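Rhodopsin (Todarodes pacificus, PDB 2Z73) captures light through a covalently bound retinal and, on its isomerization, signals through G-proteins to activate phospholipase C in squid vision. Local coordinates at residues I73-S84 against K305-Y315. Residues are numbered along the deposited sequence; the frame is centred on the assembly and turned at random.
With RET (retinal), chain D; PLM (palmitic acid), chain E; BOG (octyl beta-D-glucopyranoside), chain C.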
ATOM      1  N   ILE A  73      -8.674   5.844   0.968  1.00 48.00           N
ATOM      2  CA  ILE A  73      -7.421   6.529   0.657  1.00 51.34           C
ATOM      3  C   ILE A  73      -6.744   6.990   1.945  1.00 51.60           C
ATOM      4  O   ILE A  73      -5.533   6.847   2.117  1.00 50.28           O
ATOM      5  CB  ILE A  73      -7.647   7.771  -0.252  1.00 54.82           C
ATOM      6  CG1 ILE A  73      -7.863   7.335  -1.702  1.00 56.97           C
ATOM      7  CG2 ILE A  73      -6.443   8.708  -0.184  1.00 55.71           C
ATOM      8  CD1 ILE A  73      -8.140   8.494  -2.661  1.00 57.24           C
ATOM      9  N   ILE A  74      -7.541   7.542   2.849  1.00 49.33           N
ATOM     10  CA  ILE A  74      -7.010   8.011   4.108  1.00 47.96           C
ATOM     11  C   ILE A  74      -6.466   6.824   4.890  1.00 46.40           C
ATOM     12  O   ILE A  74      -5.339   6.856   5.390  1.00 46.65           O
ATOM     13  CB  ILE A  74      -8.103   8.767   4.917  1.00 49.04           C
ATOM     14  CG1 ILE A  74      -8.416  10.098   4.215  1.00 49.58           C
ATOM     15  CG2 ILE A  74      -7.636   9.036   6.350  1.00 46.66           C
ATOM     16  CD1 ILE A  74      -9.604  10.841   4.769  1.00 46.80           C
ATOM     17  N   ASN A  75      -7.269   5.768   4.980  1.00 45.66           N
ATOM     18  CA  ASN A  75      -6.875   4.564   5.700  1.00 44.23           C
ATOM     19  C   ASN A  75      -5.542   4.035   5.158  1.00 44.03           C
ATOM     20  O   ASN A  75      -4.670   3.615   5.928  1.00 40.89           O
ATOM     21  CB  ASN A  75      -7.961   3.489   5.573  1.00 43.83           C
ATOM     22  CG  ASN A  75      -7.629   2.239   6.366  1.00 47.79           C
ATOM     23  OD1 ASN A  75      -7.623   2.255   7.597  1.00 48.34           O
ATOM     24  ND2 ASN A  75      -7.339   1.153   5.666  1.00 52.84           N
ATOM     25  N   LEU A  76      -5.400   4.062   3.832  1.00 42.58           N
ATOM     26  CA  LEU A  76      -4.183   3.603   3.168  1.00 40.80           C
ATOM     27  C   LEU A  76      -3.000   4.485   3.592  1.00 41.84           C
ATOM     28  O   LEU A  76      -1.911   3.991   3.887  1.00 41.88           O
ATOM     29  CB  LEU A  76      -4.353   3.699   1.653  1.00 41.84           C
ATOM     30  CG  LEU A  76      -3.726   2.646   0.744  1.00 42.41           C
ATOM     31  CD1 LEU A  76      -3.668   3.197  -0.673  1.00 40.93           C
ATOM     32  CD2 LEU A  76      -2.326   2.275   1.214  1.00 44.78           C
ATOM     33  N   ALA A  77      -3.220   5.797   3.615  1.00 41.96           N
ATOM     34  CA  ALA A  77      -2.175   6.733   3.993  1.00 41.12           C
ATOM     35  C   ALA A  77      -1.766   6.562   5.453  1.00 42.02           C
ATOM     36  O   ALA A  77      -0.593   6.719   5.785  1.00 43.48           O
ATOM     37  CB  ALA A  77      -2.630   8.155   3.741  1.00 39.81           C
ATOM     38  N   PHE A  78      -2.723   6.255   6.325  1.00 41.79           N
ATOM     39  CA  PHE A  78      -2.407   6.067   7.742  1.00 43.93           C
ATOM     40  C   PHE A  78      -1.526   4.824   7.828  1.00 45.62           C
ATOM     41  O   PHE A  78      -0.534   4.787   8.563  1.00 46.20           O
ATOM     42  CB  PHE A  78      -3.678   5.833   8.566  1.00 45.88           C
ATOM     43  CG  PHE A  78      -3.420   5.629  10.033  1.00 48.45           C
ATOM     44  CD1 PHE A  78      -3.599   6.664  10.936  1.00 48.71           C
ATOM     45  CD2 PHE A  78      -2.946   4.409  10.506  1.00 49.59           C
ATOM     46  CE1 PHE A  78      -3.307   6.494  12.284  1.00 49.30           C
ATOM     47  CE2 PHE A  78      -2.650   4.232  11.858  1.00 49.24           C
ATOM     48  CZ  PHE A  78      -2.829   5.274  12.744  1.00 48.09           C
ATOM     49  N   SER A  79      -1.914   3.814   7.063  1.00 44.01           N
ATOM     50  CA  SER A  79      -1.200   2.567   6.996  1.00 42.04           C
ATOM     51  C   SER A  79       0.237   2.811   6.564  1.00 41.18           C
ATOM     52  O   SER A  79       1.186   2.410   7.239  1.00 40.72           O
ATOM     53  CB  SER A  79      -1.885   1.640   5.988  1.00 43.76           C
ATOM     54  OG  SER A  79      -1.246   0.384   5.902  1.00 47.91           O
ATOM     55  N   ASP A  80       0.402   3.478   5.432  1.00 43.10           N
ATOM     56  CA  ASP A  80       1.729   3.763   4.904  1.00 45.32           C
ATOM     57  C   ASP A  80       2.502   4.717   5.800  1.00 46.54           C
ATOM     58  O   ASP A  80       3.738   4.640   5.904  1.00 46.31           O
ATOM     59  CB  ASP A  80       1.606   4.311   3.490  1.00 48.92           C
ATOM     60  CG  ASP A  80       1.026   3.294   2.536  1.00 52.23           C
ATOM     61  OD1 ASP A  80       0.618   3.675   1.414  1.00 54.88           O
ATOM     62  OD2 ASP A  80       0.984   2.110   2.911  1.00 50.93           O
ATOM     63  N   PHE A  81       1.785   5.614   6.462  1.00 45.63           N
ATOM     64  CA  PHE A  81       2.439   6.543   7.362  1.00 44.66           C
ATOM     65  C   PHE A  81       3.140   5.764   8.482  1.00 43.62           C
ATOM     66  O   PHE A  81       4.342   5.906   8.685  1.00 44.03           O
ATOM     67  CB  PHE A  81       1.428   7.497   8.003  1.00 44.63           C
ATOM     68  CG  PHE A  81       2.053   8.434   8.999  1.00 44.94           C
ATOM     69  CD1 PHE A  81       2.682   9.595   8.577  1.00 40.57           C
ATOM     70  CD2 PHE A  81       2.080   8.115  10.354  1.00 42.89           C
ATOM     71  CE1 PHE A  81       3.328  10.415   9.483  1.00 41.81           C
ATOM     72  CE2 PHE A  81       2.724   8.933  11.272  1.00 40.53           C
ATOM     73  CZ  PHE A  81       3.350  10.084  10.838  1.00 39.98           C
ATOM     74  N   THR A  82       2.361   4.946   9.190  1.00 42.03           N
ATOM     75  CA  THR A  82       2.850   4.148  10.307  1.00 42.13           C
ATOM     76  C   THR A  82       3.962   3.189   9.894  1.00 41.65           C
ATOM     77  O   THR A  82       4.887   2.939  10.659  1.00 43.07           O
ATOM     78  CB  THR A  82       1.710   3.307  10.959  1.00 44.03           C
ATOM     79  OG1 THR A  82       0.521   4.093  11.059  1.00 40.98           O
ATOM     80  CG2 THR A  82       2.112   2.851  12.360  1.00 40.92           C
ATOM     81  N   PHE A  83       3.860   2.634   8.693  1.00 41.44           N
ATOM     82  CA  PHE A  83       4.890   1.711   8.218  1.00 41.19           C
ATOM     83  C   PHE A  83       6.216   2.465   8.139  1.00 38.54           C
ATOM     84  O   PHE A  83       7.229   2.053   8.699  1.00 39.02           O
ATOM     85  CB  PHE A  83       4.540   1.197   6.824  1.00 43.61           C
ATOM     86  CG  PHE A  83       5.394   0.055   6.372  1.00 40.78           C
ATOM     87  CD1 PHE A  83       4.935  -1.253   6.494  1.00 40.97           C
ATOM     88  CD2 PHE A  83       6.661   0.281   5.845  1.00 39.35           C
ATOM     89  CE1 PHE A  83       5.723  -2.323   6.099  1.00 40.32           C
ATOM     90  CE2 PHE A  83       7.462  -0.779   5.445  1.00 39.23           C
ATOM     91  CZ  PHE A  83       6.995  -2.086   5.570  1.00 41.65           C
ATOM     92  N   SER A  84       6.189   3.583   7.426  1.00 39.85           N
ATOM     93  CA  SER A  84       7.368   4.402   7.242  1.00 39.47           C
ATOM     94  C   SER A  84       7.952   4.901   8.563  1.00 39.56           C
ATOM     95  O   SER A  84       9.178   4.944   8.721  1.00 39.61           O
ATOM     96  CB  SER A  84       7.030   5.592   6.334  1.00 38.86           C
ATOM     97  OG  SER A  84       6.382   5.145   5.141  1.00 35.20           O
ATOM     98  N   LYS A 305      10.125  -2.208   1.791  1.00 45.57           N
ATOM     99  CA  LYS A 305       9.835  -1.180   2.787  1.00 44.82           C
ATOM    100  C   LYS A 305       9.510   0.199   2.192  1.00 45.89           C
ATOM    101  O   LYS A 305       8.683   0.934   2.733  1.00 47.94           O
ATOM    102  CB  LYS A 305      11.006  -1.047   3.764  1.00 40.04           C
ATOM    103  CG  LYS A 305      11.221  -2.256   4.651  1.00 36.20           C
ATOM    104  CD  LYS A 305      12.114  -1.908   5.827  1.00 33.05           C
ATOM    105  CE  LYS A 305      12.605  -3.140   6.564  1.00 33.45           C
ATOM    106  NZ  LYS A 305      11.628  -3.747   7.461  1.00 40.92           N
ATOM    107  N   ALA A 306      10.161   0.548   1.085  1.00 45.04           N
ATOM    108  CA  ALA A 306       9.924   1.837   0.453  1.00 42.98           C
ATOM    109  C   ALA A 306       8.538   1.897  -0.182  1.00 42.38           C
ATOM    110  O   ALA A 306       8.007   2.973  -0.428  1.00 43.83           O
ATOM    111  CB  ALA A 306      11.002   2.119  -0.593  1.00 40.02           C
ATOM    112  N   SER A 307       7.941   0.736  -0.434  1.00 44.58           N
ATOM    113  CA  SER A 307       6.609   0.711  -1.040  1.00 43.22           C
ATOM    114  C   SER A 307       5.666   1.691  -0.372  1.00 41.13           C
ATOM    115  O   SER A 307       4.906   2.362  -1.035  1.00 41.80           O
ATOM    116  CB  SER A 307       5.984  -0.693  -0.972  1.00 42.09           C
ATOM    117  OG  SER A 307       4.667  -0.712  -1.532  1.00 39.88           O
ATOM    118  N   ALA A 308       5.724   1.777   0.948  1.00 45.53           N
ATOM    119  CA  ALA A 308       4.827   2.663   1.678  1.00 47.89           C
ATOM    120  C   ALA A 308       5.042   4.164   1.459  1.00 49.44           C
ATOM    121  O   ALA A 308       4.376   4.979   2.095  1.00 53.34           O
ATOM    122  CB  ALA A 308       4.883   2.342   3.175  1.00 44.17           C
ATOM    123  N   ILE A 309       5.953   4.537   0.566  1.00 46.36           N
ATOM    124  CA  ILE A 309       6.201   5.954   0.321  1.00 45.55           C
ATOM    125  C   ILE A 309       5.868   6.346  -1.111  1.00 47.93           C
ATOM    126  O   ILE A 309       6.262   7.426  -1.561  1.00 51.06           O
ATOM    127  CB  ILE A 309       7.676   6.319   0.498  1.00 43.51           C
ATOM    128  CG1 ILE A 309       8.456   5.806  -0.719  1.00 43.35           C
ATOM    129  CG2 ILE A 309       8.204   5.752   1.817  1.00 45.55           C
ATOM    130  CD1 ILE A 309       9.807   6.420  -0.915  1.00 43.32           C
ATOM    131  N   HIS A 310       5.146   5.497  -1.831  1.00 46.31           N
ATOM    132  CA  HIS A 310       4.872   5.805  -3.220  1.00 42.25           C
ATOM    133  C   HIS A 310       3.526   6.395  -3.589  1.00 41.01           C
ATOM    134  O   HIS A 310       3.468   7.304  -4.401  1.00 44.63           O
ATOM    135  CB  HIS A 310       5.151   4.571  -4.072  1.00 41.21           C
ATOM    136  CG  HIS A 310       6.604   4.225  -4.163  1.00 39.06           C
ATOM    137  ND1 HIS A 310       7.072   2.932  -4.054  1.00 41.53           N
ATOM    138  CD2 HIS A 310       7.695   5.005  -4.346  1.00 36.45           C
ATOM    139  CE1 HIS A 310       8.388   2.932  -4.164  1.00 38.70           C
ATOM    140  NE2 HIS A 310       8.791   4.177  -4.342  1.00 38.21           N
ATOM    141  N   ASN A 311       2.449   5.901  -3.003  1.00 41.83           N
ATOM    142  CA  ASN A 311       1.131   6.405  -3.343  1.00 44.33           C
ATOM    143  C   ASN A 311       1.027   7.925  -3.342  1.00 46.86           C
ATOM    144  O   ASN A 311       0.539   8.509  -4.300  1.00 49.40           O
ATOM    145  CB  ASN A 311       0.075   5.809  -2.404  1.00 49.04           C
ATOM    146  CG  ASN A 311       0.076   4.295  -2.418  1.00 48.17           C
ATOM    147  OD1 ASN A 311       0.729   3.678  -3.258  1.00 47.99           O
ATOM    148  ND2 ASN A 311      -0.653   3.688  -1.487  1.00 49.35           N
ATOM    149  N   PRO A 312       1.474   8.589  -2.264  1.00 48.65           N
ATOM    150  CA  PRO A 312       1.384  10.049  -2.249  1.00 47.60           C
ATOM    151  C   PRO A 312       2.003  10.696  -3.496  1.00 47.62           C
ATOM    152  O   PRO A 312       1.403  11.590  -4.111  1.00 45.76           O
ATOM    153  CB  PRO A 312       2.109  10.423  -0.963  1.00 47.54           C
ATOM    154  CG  PRO A 312       1.748   9.278  -0.063  1.00 47.96           C
ATOM    155  CD  PRO A 312       1.983   8.089  -0.975  1.00 48.04           C
ATOM    156  N   MET A 313       3.193  10.251  -3.881  1.00 46.70           N
ATOM    157  CA  MET A 313       3.823  10.816  -5.061  1.00 50.29           C
ATOM    158  C   MET A 313       3.018  10.452  -6.317  1.00 51.18           C
ATOM    159  O   MET A 313       2.886  11.258  -7.238  1.00 52.16           O
ATOM    160  CB  MET A 313       5.267  10.327  -5.178  1.00 52.20           C
ATOM    161  CG  MET A 313       6.084  10.589  -3.918  1.00 55.62           C
ATOM    162  SD  MET A 313       7.867  10.338  -4.077  1.00 61.04           S
ATOM    163  CE  MET A 313       8.022   8.577  -3.720  1.00 52.43           C
ATOM    164  N   ILE A 314       2.464   9.245  -6.353  1.00 53.20           N
ATOM    165  CA  ILE A 314       1.665   8.827  -7.498  1.00 55.18           C
ATOM    166  C   ILE A 314       0.457   9.763  -7.609  1.00 57.62           C
ATOM    167  O   ILE A 314       0.151  10.280  -8.693  1.00 59.58           O
ATOM    168  CB  ILE A 314       1.174   7.359  -7.340  1.00 54.93           C
ATOM    169  CG1 ILE A 314       2.376   6.409  -7.290  1.00 56.01           C
ATOM    170  CG2 ILE A 314       0.293   6.961  -8.507  1.00 53.03           C
ATOM    171  CD1 ILE A 314       2.004   4.959  -6.997  1.00 55.94           C
ATOM    172  N   TYR A 315      -0.215   9.984  -6.479  1.00 56.68           N
ATOM    173  CA  TYR A 315      -1.381  10.863  -6.413  1.00 56.68           C
ATOM    174  C   TYR A 315      -1.052  12.264  -6.909  1.00 57.23           C
ATOM    175  O   TYR A 315      -1.802  12.852  -7.685  1.00 56.59           O
ATOM    176  CB  TYR A 315      -1.869  11.000  -4.972  1.00 58.17           C
ATOM    177  CG  TYR A 315      -2.357   9.737  -4.299  1.00 59.90           C
ATOM    178  CD1 TYR A 315      -2.098   9.509  -2.947  1.00 59.92           C
ATOM    179  CD2 TYR A 315      -3.139   8.808  -4.980  1.00 59.98           C
ATOM    180  CE1 TYR A 315      -2.604   8.396  -2.285  1.00 57.44           C
ATOM    181  CE2 TYR A 315      -3.656   7.686  -4.322  1.00 59.05           C
ATOM    182  CZ  TYR A 315      -3.383   7.492  -2.976  1.00 55.40           C
ATOM    183  OH  TYR A 315      -3.897   6.403  -2.326  1.00 51.90           O
TER
HETATM  184  C1  RET D1000       4.345 -11.390   2.283  1.00 54.64           C
HETATM  185  C2  RET D1000       4.052 -11.303   0.758  1.00 56.03           C
HETATM  186  C3  RET D1000       3.982  -9.898   0.182  1.00 59.21           C
HETATM  187  C4  RET D1000       3.042  -8.976   0.976  1.00 58.46           C
HETATM  188  C5  RET D1000       3.276  -9.044   2.486  1.00 58.59           C
HETATM  189  C6  RET D1000       3.866 -10.121   3.099  1.00 57.36           C
HETATM  190  C7  RET D1000       4.108 -10.172   4.601  1.00 56.24           C
HETATM  191  C8  RET D1000       5.068  -9.406   5.282  1.00 54.05           C
HETATM  192  C9  RET D1000       5.389  -9.272   6.709  1.00 52.16           C
HETATM  193  C10 RET D1000       6.379  -8.400   6.943  1.00 49.84           C
HETATM  194  C11 RET D1000       6.959  -7.923   8.180  1.00 47.63           C
HETATM  195  C12 RET D1000       7.978  -7.025   8.339  1.00 49.35           C
HETATM  196  C13 RET D1000       8.934  -6.317   7.402  1.00 46.46           C
HETATM  197  C14 RET D1000       9.804  -5.383   7.892  1.00 41.26           C
HETATM  198  C15 RET D1000      10.774  -4.667   7.055  1.00 39.18           C
HETATM  199  C16 RET D1000       3.702 -12.660   2.843  1.00 52.61           C
HETATM  200  C17 RET D1000       5.888 -11.612   2.400  1.00 51.45           C
HETATM  201  C18 RET D1000       2.776  -7.782   3.140  1.00 58.95           C
HETATM  202  C19 RET D1000       4.606 -10.041   7.755  1.00 49.13           C
HETATM  203  C20 RET D1000       8.867  -6.710   5.910  1.00 45.59           C
HETATM  204  C1  PLM E1001      -8.664  16.297  12.718  1.00 70.61           C
HETATM  205  O2  PLM E1001      -8.262  17.366  13.161  1.00 68.14           O
HETATM  206  C2  PLM E1001      -7.932  15.661  11.533  1.00 70.91           C
HETATM  207  C3  PLM E1001      -7.330  14.284  11.846  1.00 70.14           C
HETATM  208  C4  PLM E1001      -5.827  14.283  11.589  1.00 69.46           C
HETATM  209  C5  PLM E1001      -5.264  12.891  11.614  1.00 68.77           C
HETATM  210  C6  PLM E1001      -3.776  12.943  11.362  1.00 67.87           C
HETATM  211  C7  PLM E1001      -3.108  11.694  11.892  1.00 67.50           C
HETATM  212  C8  PLM E1001      -1.587  11.709  11.666  1.00 67.42           C
HETATM  213  C9  PLM E1001      -0.976  10.310  11.776  1.00 67.60           C
HETATM  214  CA  PLM E1001      -0.473  10.003  13.168  1.00 67.48           C
HETATM  215  CB  PLM E1001      -0.491   8.509  13.420  1.00 66.79           C
HETATM  216  CC  PLM E1001       0.367   8.138  14.613  1.00 65.53           C
HETATM  217  CD  PLM E1001       0.335   6.642  14.856  1.00 62.41           C
HETATM  218  CE  PLM E1001       1.731   6.115  15.087  1.00 63.97           C
HETATM  219  CF  PLM E1001       1.903   5.504  16.467  1.00 63.33           C
HETATM  220  CG  PLM E1001       3.319   4.979  16.672  1.00 63.51           C
HETATM  221  C1  BOG C1005     -15.503  10.546  -6.360  1.00100.97           C
HETATM  222  O1  BOG C1005     -14.832   9.369  -6.511  1.00 93.99           O
HETATM  223  C2  BOG C1005     -14.988  11.315  -7.549  1.00103.78           C
HETATM  224  O2  BOG C1005     -13.523  11.522  -7.521  1.00105.33           O
HETATM  225  C3  BOG C1005     -15.720  12.572  -7.406  1.00105.97           C
HETATM  226  O3  BOG C1005     -15.268  13.281  -8.503  1.00105.83           O
HETATM  227  C4  BOG C1005     -17.279  12.296  -7.427  1.00106.64           C
HETATM  228  O4  BOG C1005     -17.985  13.489  -7.295  1.00107.27           O
HETATM  229  C5  BOG C1005     -17.727  11.529  -6.255  1.00106.27           C
HETATM  230  O5  BOG C1005     -16.996  10.318  -6.405  1.00103.92           O
HETATM  231  C6  BOG C1005     -19.286  11.238  -6.279  1.00107.22           C
HETATM  232  O6  BOG C1005     -19.673  10.454  -5.027  1.00106.49           O
HETATM  233  C1' BOG C1005     -14.506   9.101  -5.176  1.00 83.53           C
HETATM  234  C2' BOG C1005     -14.112   7.713  -5.265  1.00 77.28           C
HETATM  235  C3' BOG C1005     -12.735   7.748  -4.697  1.00 71.90           C
HETATM  236  C4' BOG C1005     -12.088   6.786  -5.518  1.00 67.89           C
HETATM  237  C5' BOG C1005     -10.819   6.506  -4.803  1.00 61.85           C
HETATM  238  C6' BOG C1005      -9.968   6.132  -5.889  1.00 59.91           C
HETATM  239  C7' BOG C1005      -8.686   5.927  -5.192  1.00 60.11           C
HETATM  240  C8' BOG C1005      -7.753   6.200  -6.237  1.00 54.52           C
HETATM  241  O   HOH W   1      -3.285   6.722   0.421  1.00 52.23           O
HETATM  242  O   HOH W   2       8.829   3.436   3.931  1.00 41.91           O
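The NPxxY motif of transmembrane helix 7, N311 to Y315, meets the aspartate of transmembrane helix 2, D80, on the cytoplasmic side of the retinal-bearing K305. The CA atoms of D80 and A308 come within 4.6 Å. D80 CB presses on A308 O at 3.2 Å, and with CG anti to the carbonyl carbon (chi1 -64°) the carboxylate lies beside the N311 amide. D80 OD1 is 3.2 Å from N311 ND2, at an angle too poor for a hydrogen bond, the carboxylate and amide planes 61° apart. OD2 is hydrogen-bonded to S122. With an alanine here, the S122 hydroxyl would probably lose this partner and a gap open beside the N311 amide. The L76 side chain crosses that of N311 at about a right angle, its CD1 3.2 Å from N311 ND2 and near Y315 OH. A water joins Y315 OH to I73 O, 2.8 Å from each. Toward the retinal, the F83 ring takes K305 CB at its edge and A308 CB obliquely. S84 OG donates a hydrogen bond to D80 O at 2.8 Å, from the carbonyl face opposite S84 N, and a second water links S84 OG to K305 O. K305 NZ, bonded to retinal C15, is hydrogen-bonded to Y111. Helix 31-61 lies alongside, N52 hydrogen-bonded to A308 O and touching D80 and P312; helix 104-138 touches L76 and S79, helix 246-286 S307 and N311.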